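Local coordinates for integron gene cassette protein HFX_CASS2 (Uncultured bacterium, PDB 3FXH) that is of unknown function but is encoded by a mobile integron gene cassette and folds as an all-helical protein, at residues Phe93-Ala102 / Ala120-Ile131. Residues are numbered along the deposited sequence; the frame is centred on the assembly and turned at random.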
loop_
_atom_site.group_PDB
_atom_site.type_symbol
_atom_site.label_atom_id
_atom_site.label_comp_id
_atom_site.label_asym_id
_atom_site.label_seq_id
_atom_site.Cartn_x
_atom_site.Cartn_y
_atom_site.Cartn_z
ATOM N N PHE A 93 8.667 17.252 -1.636
ATOM C CA PHE A 93 9.117 16.147 -2.488
ATOM C C PHE A 93 7.958 15.211 -2.788
ATOM O O PHE A 93 7.735 14.829 -3.934
ATOM C CB PHE A 93 10.254 15.344 -1.850
ATOM C CG PHE A 93 10.559 14.047 -2.579
ATOM C CD1 PHE A 93 11.468 14.020 -3.628
ATOM C CD2 PHE A 93 9.931 12.866 -2.217
ATOM C CE1 PHE A 93 11.742 12.832 -4.304
ATOM C CE2 PHE A 93 10.191 11.673 -2.892
ATOM C CZ PHE A 93 11.108 11.661 -3.934
ATOM N N ILE A 94 7.226 14.834 -1.747
ATOM C CA ILE A 94 6.090 13.938 -1.920
ATOM C C ILE A 94 4.995 14.536 -2.815
ATOM O O ILE A 94 4.534 13.878 -3.745
ATOM C CB ILE A 94 5.528 13.478 -0.559
ATOM C CG1 ILE A 94 6.560 12.603 0.156
ATOM C CG2 ILE A 94 4.207 12.704 -0.727
ATOM C CD1 ILE A 94 6.181 12.263 1.563
ATOM N N GLU A 95 4.577 15.775 -2.546
ATOM C CA GLU A 95 3.554 16.410 -3.387
ATOM C C GLU A 95 3.973 16.472 -4.857
ATOM O O GLU A 95 3.167 16.236 -5.756
ATOM C CB GLU A 95 3.225 17.822 -2.884
ATOM C CG GLU A 95 2.622 17.857 -1.489
ATOM C CD GLU A 95 1.140 17.525 -1.462
ATOM O OE1 GLU A 95 0.688 16.645 -2.231
ATOM O OE2 GLU A 95 0.421 18.139 -0.650
ATOM N N ASN A 96 5.230 16.832 -5.100
ATOM C CA ASN A 96 5.743 16.905 -6.460
ATOM C C ASN A 96 5.816 15.516 -7.082
ATOM O O ASN A 96 5.559 15.338 -8.275
ATOM C CB ASN A 96 7.122 17.566 -6.482
ATOM C CG ASN A 96 7.799 17.455 -7.840
ATOM O OD1 ASN A 96 7.565 18.271 -8.732
ATOM N ND2 ASN A 96 8.642 16.444 -7.998
ATOM N N ALA A 97 6.172 14.533 -6.266
ATOM C CA ALA A 97 6.287 13.160 -6.747
ATOM C C ALA A 97 4.927 12.639 -7.221
ATOM O O ALA A 97 4.836 11.989 -8.256
ATOM C CB ALA A 97 6.881 12.266 -5.683
ATOM N N PHE A 98 3.861 12.943 -6.482
ATOM C CA PHE A 98 2.522 12.576 -6.949
ATOM C C PHE A 98 2.221 13.218 -8.299
ATOM O O PHE A 98 1.690 12.574 -9.202
ATOM C CB PHE A 98 1.450 12.982 -5.936
ATOM C CG PHE A 98 1.174 11.937 -4.898
ATOM C CD1 PHE A 98 0.289 10.899 -5.155
ATOM C CD2 PHE A 98 1.804 11.986 -3.669
ATOM C CE1 PHE A 98 0.036 9.933 -4.203
ATOM C CE2 PHE A 98 1.554 11.025 -2.716
ATOM C CZ PHE A 98 0.675 9.989 -2.985
ATOM N N GLY A 99 2.555 14.500 -8.422
ATOM C CA GLY A 99 2.345 15.227 -9.660
ATOM C C GLY A 99 3.039 14.542 -10.821
ATOM O O GLY A 99 2.436 14.327 -11.876
ATOM N N ARG A 100 4.303 14.183 -10.615
ATOM C CA ARG A 100 5.112 13.546 -11.656
ATOM C C ARG A 100 4.555 12.192 -12.079
ATOM O O ARG A 100 4.410 11.908 -13.269
ATOM C CB ARG A 100 6.559 13.367 -11.186
ATOM C CG ARG A 100 7.341 14.665 -11.064
ATOM C CD ARG A 100 8.816 14.403 -10.775
ATOM N NE ARG A 100 9.092 14.065 -9.375
ATOM C CZ ARG A 100 9.434 12.853 -8.949
ATOM N NH1 ARG A 100 9.520 11.846 -9.807
ATOM N NH2 ARG A 100 9.688 12.647 -7.662
ATOM N N HIS A 101 4.263 11.346 -11.097
ATOM C CA HIS A 101 3.788 10.002 -11.394
ATOM C C HIS A 101 2.368 10.005 -11.962
ATOM O O HIS A 101 2.076 9.273 -12.912
ATOM C CB HIS A 101 3.921 9.088 -10.168
ATOM C CG HIS A 101 5.341 8.783 -9.798
ATOM N ND1 HIS A 101 6.067 7.772 -10.393
ATOM C CD2 HIS A 101 6.172 9.358 -8.894
ATOM C CE1 HIS A 101 7.281 7.738 -9.872
ATOM N NE2 HIS A 101 7.371 8.690 -8.959
ATOM N N ALA A 102 1.491 10.843 -11.414
ATOM C CA ALA A 102 0.114 10.883 -11.906
ATOM C C ALA A 102 0.051 11.477 -13.317
ATOM O O ALA A 102 -0.965 11.363 -13.999
ATOM C CB ALA A 102 -0.785 11.654 -10.960
ATOM N N ALA A 120 -3.495 6.141 -5.736
ATOM C CA ALA A 120 -2.519 6.852 -4.904
ATOM C C ALA A 120 -1.617 5.883 -4.146
ATOM O O ALA A 120 -0.415 6.145 -3.977
ATOM C CB ALA A 120 -3.225 7.791 -3.944
ATOM N N ILE A 121 -2.168 4.777 -3.671
ATOM C CA ILE A 121 -1.345 3.783 -2.975
ATOM C C ILE A 121 -0.296 3.180 -3.914
ATOM O O ILE A 121 0.877 3.017 -3.543
ATOM C CB ILE A 121 -2.215 2.704 -2.359
ATOM C CG1 ILE A 121 -2.996 3.291 -1.157
ATOM C CG2 ILE A 121 -1.398 1.483 -1.965
ATOM C CD1 ILE A 121 -4.012 2.344 -0.575
ATOM N N ASN A 122 -0.705 2.862 -5.138
ATOM C CA ASN A 122 0.256 2.366 -6.127
ATOM C C ASN A 122 1.361 3.388 -6.423
ATOM O O ASN A 122 2.531 3.027 -6.522
ATOM C CB ASN A 122 -0.465 1.938 -7.409
ATOM C CG ASN A 122 -1.122 0.576 -7.271
ATOM O OD1 ASN A 122 -0.448 -0.441 -7.311
ATOM N ND2 ASN A 122 -2.445 0.555 -7.095
ATOM N N ILE A 123 0.984 4.659 -6.552
ATOM C CA ILE A 123 1.956 5.716 -6.789
ATOM C C ILE A 123 2.898 5.837 -5.581
ATOM O O ILE A 123 4.115 6.007 -5.752
ATOM C CB ILE A 123 1.274 7.045 -7.164
ATOM C CG1 ILE A 123 0.722 6.943 -8.597
ATOM C CG2 ILE A 123 2.280 8.214 -7.101
ATOM C CD1 ILE A 123 -0.133 8.116 -9.045
ATOM N N CYS A 124 2.357 5.679 -4.371
ATOM C CA CYS A 124 3.228 5.656 -3.189
ATOM C C CYS A 124 4.364 4.644 -3.335
ATOM O O CYS A 124 5.485 4.917 -2.937
ATOM C CB CYS A 124 2.445 5.372 -1.913
ATOM S SG CYS A 124 1.503 6.810 -1.334
ATOM N N LEU A 125 4.075 3.460 -3.879
ATOM C CA LEU A 125 5.123 2.451 -4.048
ATOM C C LEU A 125 6.148 2.894 -5.073
ATOM O O LEU A 125 7.337 2.626 -4.935
ATOM C CB LEU A 125 4.535 1.081 -4.438
ATOM C CG LEU A 125 3.372 0.571 -3.581
ATOM C CD1 LEU A 125 2.724 -0.654 -4.224
ATOM C CD2 LEU A 125 3.829 0.242 -2.184
ATOM N N ALA A 126 5.694 3.572 -6.116
ATOM C CA ALA A 126 6.623 4.100 -7.101
ATOM C C ALA A 126 7.527 5.139 -6.434
ATOM O O ALA A 126 8.695 5.236 -6.747
ATOM C CB ALA A 126 5.873 4.708 -8.272
ATOM N N ILE A 127 6.974 5.897 -5.492
ATOM C CA ILE A 127 7.729 6.947 -4.806
ATOM C C ILE A 127 8.764 6.322 -3.877
ATOM O O ILE A 127 9.902 6.788 -3.788
ATOM C CB ILE A 127 6.781 7.906 -4.040
ATOM C CG1 ILE A 127 5.903 8.674 -5.030
ATOM C CG2 ILE A 127 7.564 8.915 -3.184
ATOM C CD1 ILE A 127 4.837 9.566 -4.353
ATOM N N LEU A 128 8.375 5.241 -3.208
ATOM C CA LEU A 128 9.291 4.514 -2.344
ATOM C C LEU A 128 10.508 4.019 -3.123
ATOM O O LEU A 128 11.632 4.092 -2.645
ATOM C CB LEU A 128 8.584 3.331 -1.678
ATOM C CG LEU A 128 7.566 3.690 -0.596
ATOM C CD1 LEU A 128 6.902 2.418 -0.095
ATOM C CD2 LEU A 128 8.265 4.431 0.539
ATOM N N ARG A 129 10.274 3.496 -4.317
ATOM C CA ARG A 129 11.375 3.078 -5.178
ATOM C C ARG A 129 12.318 4.254 -5.439
ATOM O O ARG A 129 13.551 4.120 -5.385
ATOM C CB ARG A 129 10.836 2.542 -6.503
ATOM C CG ARG A 129 10.173 1.180 -6.411
ATOM C CD ARG A 129 9.952 0.608 -7.804
ATOM N NE ARG A 129 9.407 -0.745 -7.774
ATOM C CZ ARG A 129 10.106 -1.828 -7.443
ATOM N NH1 ARG A 129 11.381 -1.720 -7.094
ATOM N NH2 ARG A 129 9.527 -3.023 -7.456
ATOM N N GLU A 130 11.729 5.410 -5.730
ATOM C CA GLU A 130 12.510 6.614 -5.982
ATOM C C GLU A 130 13.362 6.991 -4.779
ATOM O O GLU A 130 14.534 7.325 -4.924
ATOM C CB GLU A 130 11.596 7.778 -6.360
ATOM C CG GLU A 130 11.021 7.683 -7.758
ATOM C CD GLU A 130 10.668 9.040 -8.312
ATOM O OE1 GLU A 130 10.713 10.019 -7.539
ATOM O OE2 GLU A 130 10.360 9.132 -9.517
ATOM N N ILE A 131 12.769 6.941 -3.590
ATOM C CA ILE A 131 13.478 7.296 -2.362
ATOM C C ILE A 131 14.611 6.315 -2.036
ATOM O O ILE A 131 15.690 6.719 -1.603
ATOM C CB ILE A 131 12.505 7.355 -1.160
ATOM C CG1 ILE A 131 11.427 8.413 -1.403
ATOM C CG2 ILE A 131 13.269 7.636 0.136
ATOM C CD1 ILE A 131 10.238 8.321 -0.468
#
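Arg100 and Glu130 meet end-on at the more exposed side of this helix pair. The guanidinium and carboxylate planes lie only 6° apart. NH2 of Arg100 bonds OE1 of Glu130 at 2.8 Å, and NH1 of Arg100 bonds OE2 of Glu130 at 2.9 Å. Each oxygen uses its syn lone pair. The two bonds lie close to the guanidinium plane and together hold both groups against rotation. The bend at chi3 of Arg100 (-78°) turns its guanidinium to the extended Glu130. A methionine in place of Arg100 would probably leave the Glu130 carboxylate without its charged mate and freer to turn.

Next to the bridge, His101 fits as a knob among Ile123, Ala126, Ile127 and Glu130. CB of Ala126 sits over one face of the His101 ring, 4.0 Å from the centroid, a CH-pi contact. Ile127 is the answering knob, among Ile94, Ala97, Phe98 and His101. Its CD1 lies 3.6 Å from CB of Ala97 and also over one face of the Phe98 ring, off its centre, a second CH-pi contact. CZ of Phe98 reaches SG of Cys124 at 3.7 Å, an oblique sulfur-aromatic contact. Toward the C-terminal end of 120-131, CE2 of Phe93 rests on Ile127 CG2 and Ile131 CG1.

The axes of 93-102 and 120-131 cross at 112° and approach to 9.9 Å. This knobs-into-holes crossing joins helix 88-102 to helix 116-131 in the all-helical fold. Phe62 and Ile63 of helix 62-69 meet Phe98, Phe53 of helix 50-58 packs on Ile123, and helix 24-43 touches Cys124 and Ile131.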